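Endonuclease IV (Thermus thermophilus, PDB 3AAM) cleaves phosphodiester bonds at apurinic or apyrimidinic sites in damaged DNA for base excision repair, leaving a 3'-hydroxyl group and a 5'-terminal sugar phosphate. Local coordinates at residues Val20-Ala23 with Thr24-Leu28; Glu50-Ala53 with Phe54-Arg58; Leu231-Val234 with Phe235-Pro238; Gly252-Glu255 with Asp256-Leu260; Leu260-Phe263 with Arg264-Glu268. All coordinates share one frame; numbering follows the deposited sequence.

Contact 1 of 5, residues Val20-Ala23 with Thr24-Leu28; sequences VEEA and TALGL
Different first torsions bring E22 and L26 together: in E22 the CG atom stands trans to the backbone N (chi1 177°), whereas L26 CG lies trans to the carbonyl carbon (chi1 -71°). The two chains therefore run side by side and point the same way, with L26 CD1 resting on E22 CG at 3.8 Å. The aliphatic part of E22 does this packing, while its carboxylate goes on to a salt bridge with R251. L26 CG also sits over the backbone, 3.3 Å from E22 O, the atom that accepts L26 N. With a serine here, the methyl groups beside E22 would be gone, and the glutamate chain would probably lose its apolar cover along CG and be held mainly by its salt bridge. The same turn closes helix 15-26 with a Schellman motif. A23 O takes L28 N at 2.9 Å and, more weakly, G27 N, while G27 N also makes a weak bond to T24 O. G27 has positive phi (85°), at which a CB would jam against the preceding carbonyl. The reversal lays L28 CD1 4.2 Å from A23 CB, an apolar closure. On another side, a water donates to V20 O at 2.9 Å and bonds T24 OG1. A23 O, at the helix end, thus finds its donors in the chain reversal itself, and the helix can stop without stranding it.

Contact 2 of 5, residues Glu50-Ala53 with Phe54-Arg58; sequences EVEA and FRALR
V51 and R55 lie one turn apart on helix 48-60, the crossover helix of the beta-alpha-beta unit formed with strands 31-34 and 66-69 of the TIM barrel. Their side chains run alongside each other, V51 CG1 meeting R55 NE at 4.0 Å near the guanidinium plane, at its edge. R55 is extended from CG to NE, which carries its head on to the carbonyl of L99. The backbone is the close-packed part: R55 N reaches V51 O in an almost straight bond (175°), and L57 CG presses on A53 O at 3.1 Å. F54, buried, turns its ring inward against V16 and V20 of helix 15-26 and F31 of the barrel strand. By contrast, the side of E52 and A56 is looser and more exposed. There E52 bends at chi2 (-76°) and leans forward along the helix, so that OE2 comes 3.5 Å from A56 CB. R58 CG lies over one face of the F54 ring, 4.1 Å above its plane and displaced toward the rim.

Contact 3 of 5, residues Leu231-Val234 with Phe235-Pro238; sequences LKRV and FLDP
The guanidinium of R233 meets L236 obliquely, its NH1 3.9 Å from L236 CB, while K232 NZ lies at the edge of the group and in its plane. That edge approach sets two cationic ends near each other, NZ of K232 being 3.8 Å from NH2 of R233, a proximity that probably costs little because R233 is exposed. The R233 head comes over toward L236 because its chain bends twice, at chi2 (-91°) and chi3. The F235 ring goes the other way, edge-to-face with F245 and with its plane at about 55° to that of F263. K232 CG also touches L236 CD1 at 4.0 Å, so the leucine is bordered by the aliphatic part of the lysine as well as by the arginine head. These residues close helix 230-235, a short outer helix of the TIM barrel that leads to strand 244-247. Its last regular bonds are F235 N to L231 O and L236 N to K232 O, both 2.9 Å. L236 then leaves the helical region, and D237 N turns to V234 O at 3.2 Å, three residues back. The donor stands well above the carbonyl plane, with a C=O...N angle of 109°, so this bond misses the lone pairs although its N-H is well aimed. D237 is buried and its carboxylate pairs with R239. The side chains of L231 and V234 pack on L205 of strand 202-208, and that of L231 is about 9 Å from the side chain of H219, a manganese ligand.

Contact 4 of 5, residues Gly252-Glu255 with Asp256-Leu260; sequences GPEE and DAWNL
D256 N donates to G252 O at 2.7 Å, the donor lying nearly on the extension of the carbonyl bond. It is the first turn of helix 253-267, with G252 at the N-cap. D256 also answers in the reverse direction, since its OD1 accepts G252 N in a weak but well-aligned bond of 3.3 Å. The carboxylate can do so because chi1 is -66°, which swings CG beside the backbone N and back over the start of the helix, 2.9 Å from G252 O. OD2 holds R251 by a salt bridge. If D256 gave way to an alanine here, R251 and the N-H of G252 would probably be left without this acceptor and the first turn would be more free to shift. The backbone angles of G252 call for glycine, since a CB would jam against the preceding carbonyl; it would also strike E255 OE1 as modelled. Farther along, the exposed side chains of E254 and W258 lie side by side with E254 OE2 4.1 Å from W258 CB, the carboxylate and indole planes 71° apart; W258 NE1 bonds to L222 O. The main chain continues with N259 N to E255 O at 3.1 Å, nearly straight. D256 OD1 also lies 3.2 Å from G252 O, a second acceptor, so the buried acid is likely to be stabilised as the anion chiefly by R251, the weak cap N-H and the positive end of the helix adding less.

Contact 5 of 5, residues Leu260-Phe263 with Arg264-Glu268; sequences LRVF and RAWLE
V262 CG1 makes a CH-pi contact with W266, standing 3.6 Å from the centroid of the six-membered ring and 22° off its normal. Chi1 of V262 (178°) sets CG1 trans to the backbone N and carries it along the same side as the indole. The carbonyl O of V262 also lies over a face of the indole, 3.3 Å from W266 CG. L260 gives R264 a comparable apolar cover: CD2 sits over the centre of the guanidinium, 4.0 Å above its plane, and CB lies 3.8 Å from NH1. The polar interactions include R264 N to L260 O and W266 N to V262 O, helical bonds of 2.9 and 3.0 Å. The R264 side chain, extended from CG to NE (chi3 -177°), passes beyond L260 so that NE bonds to Y4 OH and NH2 to L26 O. In the barrel, the C-terminal half of helix 253-267 thus lies between three neighbours: W266 packs on L231, K232 and F235 of helix 230-235, L260 rests on Y4 and F6 of strand 3-6, and R264 fastens it to the end of helix 15-26.

In the fold
The five contacts follow one another along the chain, the last two overlapping at L260, and lie on outer helices of one TIM barrel and, in contact 3, the loop after one. Contacts 1 and 2, on helices 15-26 and 48-60, touch through V20 and F54, centres 14 Å apart. Contacts 4 and 5 share helix 253-267, and this last helix closes the ring: contact 4 meets contact 1 through L28 and L260, while R251 pairs with E22 and D256. Contact 5 reaches contact 3 through W266 and F235, their centres 12 Å apart. Contacts 2 and 3 stand at the far ends, nearest atoms about 17 Å apart. Helix 253-267 thereby joins the first barrel helix to helix 230-235.

Contact 1 of 5, residues Val20-Ala23 with Thr24-Leu28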
loop_
_atom_site.group_PDB
_atom_site.type_symbol
_atom_site.label_atom_id
_atom_site.label_comp_id
_atom_site.label_asym_id
_atom_site.label_seq_id
_atom_site.Cartn_x
_atom_site.Cartn_y
_atom_site.Cartn_z
ATOM N N VAL A 20 -10.719 8.112 -10.095
ATOM C CA VAL A 20 -9.850 8.557 -11.176
ATOM C C VAL A 20 -10.053 10.059 -11.377
ATOM O O VAL A 20 -9.091 10.815 -11.507
ATOM C CB VAL A 20 -10.165 7.826 -12.504
ATOM C CG1 VAL A 20 -9.215 8.301 -13.598
ATOM C CG2 VAL A 20 -10.039 6.322 -12.321
ATOM N N GLU A 21 -11.311 10.490 -11.391
ATOM C CA GLU A 21 -11.615 11.905 -11.582
ATOM C C GLU A 21 -11.053 12.776 -10.470
ATOM O O GLU A 21 -10.530 13.862 -10.730
ATOM C CB GLU A 21 -13.123 12.123 -11.676
ATOM C CG GLU A 21 -13.776 11.400 -12.838
ATOM C CD GLU A 21 -15.225 11.787 -13.014
ATOM O OE1 GLU A 21 -15.935 11.096 -13.773
ATOM O OE2 GLU A 21 -15.650 12.791 -12.400
ATOM N N GLU A 22 -11.162 12.309 -9.227
ATOM C CA GLU A 22 -10.656 13.075 -8.098
ATOM C C GLU A 22 -9.133 13.176 -8.137
ATOM O O GLU A 22 -8.563 14.205 -7.767
ATOM C CB GLU A 22 -11.116 12.458 -6.772
ATOM C CG GLU A 22 -10.561 13.182 -5.548
ATOM C CD GLU A 22 -11.159 12.702 -4.243
ATOM O OE1 GLU A 22 -11.698 11.577 -4.210
ATOM O OE2 GLU A 22 -11.075 13.449 -3.243
ATOM N N ALA A 23 -8.475 12.113 -8.589
ATOM C CA ALA A 23 -7.019 12.130 -8.688
ATOM C C ALA A 23 -6.597 13.211 -9.677
ATOM O O ALA A 23 -5.651 13.961 -9.432
ATOM C CB ALA A 23 -6.501 10.765 -9.134
ATOM N N THR A 24 -7.304 13.299 -10.800
ATOM C CA THR A 24 -6.990 14.309 -11.801
ATOM C C THR A 24 -7.273 15.707 -11.264
ATOM O O THR A 24 -6.485 16.634 -11.461
ATOM C CB THR A 24 -7.819 14.107 -13.084
ATOM O OG1 THR A 24 -7.534 12.817 -13.636
ATOM C CG2 THR A 24 -7.478 15.181 -14.113
ATOM N N ALA A 25 -8.400 15.848 -10.575
ATOM C CA ALA A 25 -8.802 17.137 -10.023
ATOM C C ALA A 25 -7.813 17.651 -8.979
ATOM O O ALA A 25 -7.515 18.850 -8.926
ATOM C CB ALA A 25 -10.199 17.025 -9.419
ATOM N N LEU A 26 -7.302 16.744 -8.151
ATOM C CA LEU A 26 -6.344 17.116 -7.115
ATOM C C LEU A 26 -4.940 17.311 -7.669
ATOM O O LEU A 26 -4.103 17.950 -7.035
ATOM C CB LEU A 26 -6.299 16.042 -6.027
ATOM C CG LEU A 26 -7.505 15.927 -5.099
ATOM C CD1 LEU A 26 -7.347 14.701 -4.207
ATOM C CD2 LEU A 26 -7.616 17.200 -4.264
ATOM N N GLY A 27 -4.681 16.752 -8.846
ATOM C CA GLY A 27 -3.362 16.868 -9.437
ATOM C C GLY A 27 -2.410 15.801 -8.922
ATOM O O GLY A 27 -1.198 16.005 -8.899
ATOM N N LEU A 28 -2.953 14.666 -8.498
ATOM C CA LEU A 28 -2.119 13.571 -7.999
ATOM C C LEU A 28 -1.442 12.874 -9.173
ATOM O O LEU A 28 -1.903 12.973 -10.309
ATOM C CB LEU A 28 -2.970 12.531 -7.263
ATOM C CG LEU A 28 -3.896 12.995 -6.144
ATOM C CD1 LEU A 28 -4.560 11.782 -5.515
ATOM C CD2 LEU A 28 -3.107 13.764 -5.100
HETATM O O HOH W 1 -6.503 10.119 -12.587
#

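Contact 2 of 5, residues Glu50-Ala53 with Phe54-Arg58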
loop_
_atom_site.group_PDB
_atom_site.type_symbol
_atom_site.label_atom_id
_atom_site.label_comp_id
_atom_site.label_asym_id
_atom_site.label_seq_id
_atom_site.Cartn_x
_atom_site.Cartn_y
_atom_site.Cartn_z
ATOM N N GLU A 50 -18.667 0.153 -15.710
ATOM C CA GLU A 50 -17.810 0.838 -14.749
ATOM C C GLU A 50 -16.348 0.534 -15.067
ATOM O O GLU A 50 -15.483 1.402 -14.944
ATOM C CB GLU A 50 -18.133 0.408 -13.314
ATOM C CG GLU A 50 -17.546 1.360 -12.269
ATOM C CD GLU A 50 -17.990 1.062 -10.843
ATOM O OE1 GLU A 50 -19.201 0.872 -10.610
ATOM O OE2 GLU A 50 -17.122 1.037 -9.946
ATOM N N VAL A 51 -16.070 -0.701 -15.477
ATOM C CA VAL A 51 -14.707 -1.086 -15.826
ATOM C C VAL A 51 -14.232 -0.232 -17.000
ATOM O O VAL A 51 -13.121 0.299 -16.988
ATOM C CB VAL A 51 -14.629 -2.578 -16.231
ATOM C CG1 VAL A 51 -13.210 -2.938 -16.633
ATOM C CG2 VAL A 51 -15.086 -3.455 -15.075
ATOM N N GLU A 52 -15.086 -0.098 -18.014
ATOM C CA GLU A 52 -14.757 0.692 -19.196
ATOM C C GLU A 52 -14.516 2.154 -18.835
ATOM O O GLU A 52 -13.585 2.778 -19.341
ATOM C CB GLU A 52 -15.893 0.590 -20.223
ATOM C CG GLU A 52 -15.598 1.167 -21.611
ATOM C CD GLU A 52 -15.642 2.687 -21.667
ATOM O OE1 GLU A 52 -16.555 3.286 -21.057
ATOM O OE2 GLU A 52 -14.772 3.285 -22.337
ATOM N N ALA A 53 -15.356 2.696 -17.960
ATOM C CA ALA A 53 -15.223 4.088 -17.544
ATOM C C ALA A 53 -13.918 4.321 -16.788
ATOM O O ALA A 53 -13.217 5.304 -17.030
ATOM C CB ALA A 53 -16.412 4.489 -16.679
ATOM N N PHE A 54 -13.594 3.409 -15.879
ATOM C CA PHE A 54 -12.373 3.503 -15.084
ATOM C C PHE A 54 -11.148 3.524 -15.995
ATOM O O PHE A 54 -10.302 4.412 -15.901
ATOM C CB PHE A 54 -12.282 2.308 -14.133
ATOM C CG PHE A 54 -11.076 2.334 -13.235
ATOM C CD1 PHE A 54 -11.109 3.013 -12.024
ATOM C CD2 PHE A 54 -9.904 1.693 -13.612
ATOM C CE1 PHE A 54 -9.987 3.053 -11.199
ATOM C CE2 PHE A 54 -8.777 1.728 -12.796
ATOM C CZ PHE A 54 -8.820 2.410 -11.587
ATOM N N ARG A 55 -11.057 2.534 -16.875
ATOM C CA ARG A 55 -9.936 2.446 -17.798
ATOM C C ARG A 55 -9.847 3.646 -18.735
ATOM O O ARG A 55 -8.773 4.206 -18.931
ATOM C CB ARG A 55 -10.033 1.157 -18.623
ATOM C CG ARG A 55 -9.723 -0.115 -17.844
ATOM C CD ARG A 55 -9.916 -1.349 -18.716
ATOM N NE ARG A 55 -9.462 -2.570 -18.055
ATOM C CZ ARG A 55 -8.291 -3.158 -18.286
ATOM N NH1 ARG A 55 -7.965 -4.265 -17.635
ATOM N NH2 ARG A 55 -7.451 -2.648 -19.177
ATOM N N ALA A 56 -10.976 4.039 -19.317
ATOM C CA ALA A 56 -10.994 5.168 -20.242
ATOM C C ALA A 56 -10.587 6.462 -19.553
ATOM O O ALA A 56 -9.803 7.243 -20.093
ATOM C CB ALA A 56 -12.378 5.314 -20.862
ATOM N N LEU A 57 -11.126 6.692 -18.360
ATOM C CA LEU A 57 -10.798 7.896 -17.612
ATOM C C LEU A 57 -9.325 7.904 -17.221
ATOM O O LEU A 57 -8.651 8.927 -17.337
ATOM C CB LEU A 57 -11.680 8.000 -16.363
ATOM C CG LEU A 57 -13.145 8.376 -16.608
ATOM C CD1 LEU A 57 -13.962 8.122 -15.347
ATOM C CD2 LEU A 57 -13.231 9.846 -17.025
ATOM N N ARG A 58 -8.818 6.759 -16.769
ATOM C CA ARG A 58 -7.419 6.669 -16.371
ATOM C C ARG A 58 -6.473 6.942 -17.533
ATOM O O ARG A 58 -5.555 7.751 -17.428
ATOM C CB ARG A 58 -7.107 5.285 -15.796
ATOM C CG ARG A 58 -7.196 5.197 -14.288
ATOM C CD ARG A 58 -5.964 4.509 -13.716
ATOM N NE ARG A 58 -5.809 3.145 -14.211
ATOM C CZ ARG A 58 -4.761 2.366 -13.954
ATOM N NH1 ARG A 58 -4.711 1.137 -14.445
ATOM N NH2 ARG A 58 -3.756 2.817 -13.216
#

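Contact 3 of 5, residues Leu231-Val234 with Phe235-Pro238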
loop_
_atom_site.group_PDB
_atom_site.type_symbol
_atom_site.label_atom_id
_atom_site.label_comp_id
_atom_site.label_asym_id
_atom_site.label_seq_id
_atom_site.Cartn_x
_atom_site.Cartn_y
_atom_site.Cartn_z
ATOM N N LEU A 231 10.914 11.579 6.216
ATOM C CA LEU A 231 10.146 11.093 5.075
ATOM C C LEU A 231 10.561 11.796 3.791
ATOM O O LEU A 231 10.417 11.246 2.700
ATOM C CB LEU A 231 8.643 11.283 5.305
ATOM C CG LEU A 231 8.030 10.440 6.424
ATOM C CD1 LEU A 231 6.526 10.634 6.423
ATOM C CD2 LEU A 231 8.374 8.966 6.218
ATOM N N LYS A 232 11.068 13.020 3.916
ATOM C CA LYS A 232 11.527 13.754 2.748
ATOM C C LYS A 232 12.708 12.989 2.151
ATOM O O LYS A 232 12.809 12.829 0.936
ATOM C CB LYS A 232 11.974 15.166 3.140
ATOM C CG LYS A 232 12.584 15.964 1.988
ATOM C CD LYS A 232 13.127 17.317 2.453
ATOM C CE LYS A 232 14.302 17.149 3.407
ATOM N NZ LYS A 232 14.908 18.454 3.813
ATOM N N ARG A 233 13.590 12.507 3.022
ATOM C CA ARG A 233 14.767 11.765 2.592
ATOM C C ARG A 233 14.408 10.442 1.920
ATOM O O ARG A 233 15.121 9.981 1.029
ATOM C CB ARG A 233 15.693 11.534 3.786
ATOM C CG ARG A 233 16.353 12.809 4.300
ATOM C CD ARG A 233 17.695 13.068 3.618
ATOM N NE ARG A 233 17.583 13.272 2.175
ATOM C CZ ARG A 233 17.086 14.366 1.607
ATOM N NH1 ARG A 233 17.025 14.460 0.285
ATOM N NH2 ARG A 233 16.656 15.371 2.361
ATOM N N VAL A 234 13.306 9.830 2.345
ATOM C CA VAL A 234 12.860 8.579 1.735
ATOM C C VAL A 234 12.237 8.895 0.373
ATOM O O VAL A 234 12.557 8.265 -0.639
ATOM C CB VAL A 234 11.810 7.860 2.627
ATOM C CG1 VAL A 234 11.207 6.671 1.888
ATOM C CG2 VAL A 234 12.467 7.381 3.909
ATOM N N PHE A 235 11.355 9.887 0.357
ATOM C CA PHE A 235 10.670 10.304 -0.857
ATOM C C PHE A 235 11.649 10.709 -1.956
ATOM O O PHE A 235 11.439 10.397 -3.126
ATOM C CB PHE A 235 9.743 11.484 -0.530
ATOM C CG PHE A 235 8.882 11.939 -1.685
ATOM C CD1 PHE A 235 7.919 11.097 -2.234
ATOM C CD2 PHE A 235 9.009 13.227 -2.192
ATOM C CE1 PHE A 235 7.089 11.534 -3.273
ATOM C CE2 PHE A 235 8.187 13.673 -3.228
ATOM C CZ PHE A 235 7.226 12.829 -3.768
ATOM N N LEU A 236 12.730 11.381 -1.567
ATOM C CA LEU A 236 13.717 11.863 -2.523
ATOM C C LEU A 236 14.958 10.996 -2.681
ATOM O O LEU A 236 15.916 11.404 -3.337
ATOM C CB LEU A 236 14.143 13.280 -2.142
ATOM C CG LEU A 236 13.021 14.319 -2.127
ATOM C CD1 LEU A 236 13.614 15.689 -1.817
ATOM C CD2 LEU A 236 12.308 14.337 -3.474
ATOM N N ASP A 237 14.964 9.811 -2.084
ATOM C CA ASP A 237 16.134 8.957 -2.230
ATOM C C ASP A 237 16.243 8.613 -3.710
ATOM O O ASP A 237 15.279 8.158 -4.317
ATOM C CB ASP A 237 15.987 7.683 -1.401
ATOM C CG ASP A 237 17.239 6.833 -1.422
ATOM O OD1 ASP A 237 17.489 6.166 -2.448
ATOM O OD2 ASP A 237 17.975 6.842 -0.416
ATOM N N PRO A 238 17.421 8.827 -4.313
ATOM C CA PRO A 238 17.609 8.530 -5.736
ATOM C C PRO A 238 17.227 7.118 -6.172
ATOM O O PRO A 238 16.868 6.897 -7.324
ATOM C CB PRO A 238 19.093 8.819 -5.948
ATOM C CG PRO A 238 19.350 9.927 -4.980
ATOM C CD PRO A 238 18.636 9.436 -3.742
#

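Contact 4 of 5, residues Gly252-Glu255 with Asp256-Leu260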
loop_
_atom_site.group_PDB
_atom_site.type_symbol
_atom_site.label_atom_id
_atom_site.label_comp_id
_atom_site.label_asym_id
_atom_site.label_seq_id
_atom_site.Cartn_x
_atom_site.Cartn_y
_atom_site.Cartn_z
ATOM N N GLY A 252 -9.667 15.317 3.310
ATOM C CA GLY A 252 -10.484 16.513 3.411
ATOM C C GLY A 252 -9.797 17.676 2.730
ATOM O O GLY A 252 -8.591 17.619 2.489
ATOM N N PRO A 253 -10.525 18.751 2.397
ATOM C CA PRO A 253 -9.854 19.873 1.737
ATOM C C PRO A 253 -8.642 20.422 2.502
ATOM O O PRO A 253 -7.586 20.642 1.910
ATOM C CB PRO A 253 -10.980 20.896 1.581
ATOM C CG PRO A 253 -12.175 20.017 1.349
ATOM C CD PRO A 253 -11.987 18.938 2.401
ATOM N N GLU A 254 -8.787 20.630 3.808
ATOM C CA GLU A 254 -7.692 21.152 4.625
ATOM C C GLU A 254 -6.537 20.159 4.705
ATOM O O GLU A 254 -5.375 20.528 4.502
ATOM C CB GLU A 254 -8.193 21.481 6.035
ATOM C CG GLU A 254 -7.120 21.979 7.012
ATOM C CD GLU A 254 -6.257 20.862 7.574
ATOM O OE1 GLU A 254 -6.822 19.868 8.081
ATOM O OE2 GLU A 254 -5.013 20.978 7.517
ATOM N N GLU A 255 -6.856 18.902 5.006
ATOM C CA GLU A 255 -5.835 17.861 5.113
ATOM C C GLU A 255 -5.112 17.627 3.792
ATOM O O GLU A 255 -3.881 17.518 3.752
ATOM C CB GLU A 255 -6.463 16.545 5.589
ATOM C CG GLU A 255 -7.051 16.613 6.992
ATOM C CD GLU A 255 -8.525 16.978 7.008
ATOM O OE1 GLU A 255 -8.993 17.666 6.076
ATOM O OE2 GLU A 255 -9.216 16.581 7.970
ATOM N N ASP A 256 -5.877 17.546 2.711
ATOM C CA ASP A 256 -5.298 17.323 1.396
ATOM C C ASP A 256 -4.394 18.489 0.989
ATOM O O ASP A 256 -3.305 18.273 0.469
ATOM C CB ASP A 256 -6.396 17.148 0.343
ATOM C CG ASP A 256 -7.226 15.888 0.547
ATOM O OD1 ASP A 256 -6.942 15.093 1.473
ATOM O OD2 ASP A 256 -8.173 15.693 -0.239
ATOM N N ALA A 257 -4.838 19.721 1.232
ATOM C CA ALA A 257 -4.034 20.887 0.863
ATOM C C ALA A 257 -2.681 20.859 1.558
ATOM O O ALA A 257 -1.655 21.143 0.940
ATOM C CB ALA A 257 -4.777 22.178 1.210
ATOM N N TRP A 258 -2.689 20.528 2.846
ATOM C CA TRP A 258 -1.463 20.446 3.637
ATOM C C TRP A 258 -0.512 19.410 3.042
ATOM O O TRP A 258 0.645 19.706 2.731
ATOM C CB TRP A 258 -1.806 20.068 5.089
ATOM C CG TRP A 258 -0.614 19.803 5.985
ATOM C CD1 TRP A 258 0.244 18.738 5.923
ATOM C CD2 TRP A 258 -0.162 20.613 7.081
ATOM N NE1 TRP A 258 1.198 18.835 6.907
ATOM C CE2 TRP A 258 0.975 19.977 7.630
ATOM C CE3 TRP A 258 -0.605 21.817 7.649
ATOM C CZ2 TRP A 258 1.676 20.504 8.720
ATOM C CZ3 TRP A 258 0.094 22.339 8.733
ATOM C CH2 TRP A 258 1.222 21.681 9.256
ATOM N N ASN A 259 -1.005 18.192 2.878
ATOM C CA ASN A 259 -0.178 17.126 2.341
ATOM C C ASN A 259 0.325 17.383 0.930
ATOM O O ASN A 259 1.473 17.076 0.621
ATOM C CB ASN A 259 -0.944 15.807 2.419
ATOM C CG ASN A 259 -1.143 15.347 3.851
ATOM O OD1 ASN A 259 -2.239 14.941 4.245
ATOM N ND2 ASN A 259 -0.076 15.404 4.641
ATOM N N LEU A 260 -0.518 17.935 0.062
ATOM C CA LEU A 260 -0.085 18.214 -1.302
ATOM C C LEU A 260 0.991 19.297 -1.325
ATOM O O LEU A 260 1.936 19.230 -2.112
ATOM C CB LEU A 260 -1.277 18.625 -2.173
ATOM C CG LEU A 260 -2.252 17.486 -2.487
ATOM C CD1 LEU A 260 -3.459 18.024 -3.232
ATOM C CD2 LEU A 260 -1.540 16.420 -3.312
#

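Contact 5 of 5, residues Leu260-Phe263 with Arg264-Glu268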
loop_
_atom_site.group_PDB
_atom_site.type_symbol
_atom_site.label_atom_id
_atom_site.label_comp_id
_atom_site.label_asym_id
_atom_site.label_seq_id
_atom_site.Cartn_x
_atom_site.Cartn_y
_atom_site.Cartn_z
ATOM N N LEU A 260 -0.518 17.935 0.062
ATOM C CA LEU A 260 -0.085 18.214 -1.302
ATOM C C LEU A 260 0.991 19.297 -1.325
ATOM O O LEU A 260 1.936 19.230 -2.112
ATOM C CB LEU A 260 -1.277 18.625 -2.173
ATOM C CG LEU A 260 -2.252 17.486 -2.487
ATOM C CD1 LEU A 260 -3.459 18.024 -3.232
ATOM C CD2 LEU A 260 -1.540 16.420 -3.312
ATOM N N ARG A 261 0.856 20.295 -0.459
ATOM C CA ARG A 261 1.850 21.357 -0.407
ATOM C C ARG A 261 3.201 20.797 0.041
ATOM O O ARG A 261 4.243 21.211 -0.460
ATOM C CB ARG A 261 1.367 22.484 0.516
ATOM C CG ARG A 261 0.379 23.431 -0.183
ATOM C CD ARG A 261 -0.480 24.197 0.809
ATOM N NE ARG A 261 0.326 24.938 1.774
ATOM C CZ ARG A 261 0.841 26.146 1.566
ATOM N NH1 ARG A 261 0.638 26.776 0.417
ATOM N NH2 ARG A 261 1.564 26.724 2.513
ATOM N N VAL A 262 3.188 19.837 0.961
ATOM C CA VAL A 262 4.443 19.242 1.412
ATOM C C VAL A 262 5.037 18.337 0.317
ATOM O O VAL A 262 6.226 18.419 0.021
ATOM C CB VAL A 262 4.240 18.453 2.722
ATOM C CG1 VAL A 262 5.555 17.804 3.148
ATOM C CG2 VAL A 262 3.751 19.402 3.817
ATOM N N PHE A 263 4.211 17.490 -0.295
ATOM C CA PHE A 263 4.681 16.604 -1.362
ATOM C C PHE A 263 5.320 17.420 -2.474
ATOM O O PHE A 263 6.404 17.109 -2.948
ATOM C CB PHE A 263 3.520 15.814 -1.988
ATOM C CG PHE A 263 3.315 14.442 -1.410
ATOM C CD1 PHE A 263 4.366 13.534 -1.332
ATOM C CD2 PHE A 263 2.047 14.039 -0.999
ATOM C CE1 PHE A 263 4.149 12.235 -0.853
ATOM C CE2 PHE A 263 1.818 12.745 -0.519
ATOM C CZ PHE A 263 2.867 11.845 -0.448
ATOM N N ARG A 264 4.628 18.474 -2.887
ATOM C CA ARG A 264 5.111 19.311 -3.969
ATOM C C ARG A 264 6.352 20.115 -3.624
ATOM O O ARG A 264 7.205 20.334 -4.483
ATOM C CB ARG A 264 3.966 20.198 -4.463
ATOM C CG ARG A 264 2.973 19.373 -5.264
ATOM C CD ARG A 264 1.577 19.955 -5.336
ATOM N NE ARG A 264 0.718 19.036 -6.079
ATOM C CZ ARG A 264 -0.594 19.171 -6.226
ATOM N NH1 ARG A 264 -1.230 20.199 -5.676
ATOM N NH2 ARG A 264 -1.267 18.273 -6.936
ATOM N N ALA A 265 6.471 20.541 -2.371
ATOM C CA ALA A 265 7.648 21.291 -1.956
ATOM C C ALA A 265 8.838 20.343 -2.032
ATOM O O ALA A 265 9.916 20.705 -2.507
ATOM C CB ALA A 265 7.472 21.806 -0.539
ATOM N N TRP A 266 8.632 19.117 -1.567
ATOM C CA TRP A 266 9.692 18.124 -1.599
ATOM C C TRP A 266 10.080 17.777 -3.024
ATOM O O TRP A 266 11.258 17.687 -3.344
ATOM C CB TRP A 266 9.262 16.848 -0.868
ATOM C CG TRP A 266 9.160 17.007 0.609
ATOM C CD1 TRP A 266 9.581 18.071 1.354
ATOM C CD2 TRP A 266 8.614 16.061 1.534
ATOM N NE1 TRP A 266 9.329 17.848 2.685
ATOM C CE2 TRP A 266 8.738 16.619 2.823
ATOM C CE3 TRP A 266 8.033 14.792 1.399
ATOM C CZ2 TRP A 266 8.300 15.955 3.974
ATOM C CZ3 TRP A 266 7.596 14.133 2.546
ATOM C CH2 TRP A 266 7.733 14.717 3.814
ATOM N N LEU A 267 9.081 17.593 -3.884
ATOM C CA LEU A 267 9.341 17.233 -5.269
ATOM C C LEU A 267 10.238 18.253 -5.971
ATOM O O LEU A 267 11.045 17.886 -6.824
ATOM C CB LEU A 267 8.019 17.070 -6.024
ATOM C CG LEU A 267 8.080 16.353 -7.374
ATOM C CD1 LEU A 267 8.735 14.982 -7.219
ATOM C CD2 LEU A 267 6.668 16.207 -7.921
ATOM N N GLU A 268 10.100 19.526 -5.606
ATOM C CA GLU A 268 10.915 20.588 -6.201
ATOM C C GLU A 268 12.376 20.469 -5.785
ATOM O O GLU A 268 13.258 21.064 -6.406
ATOM C CB GLU A 268 10.419 21.970 -5.767
ATOM C CG GLU A 268 9.164 22.469 -6.442
ATOM C CD GLU A 268 8.877 23.916 -6.081
ATOM O OE1 GLU A 268 8.764 24.217 -4.873
ATOM O OE2 GLU A 268 8.775 24.753 -7.003
#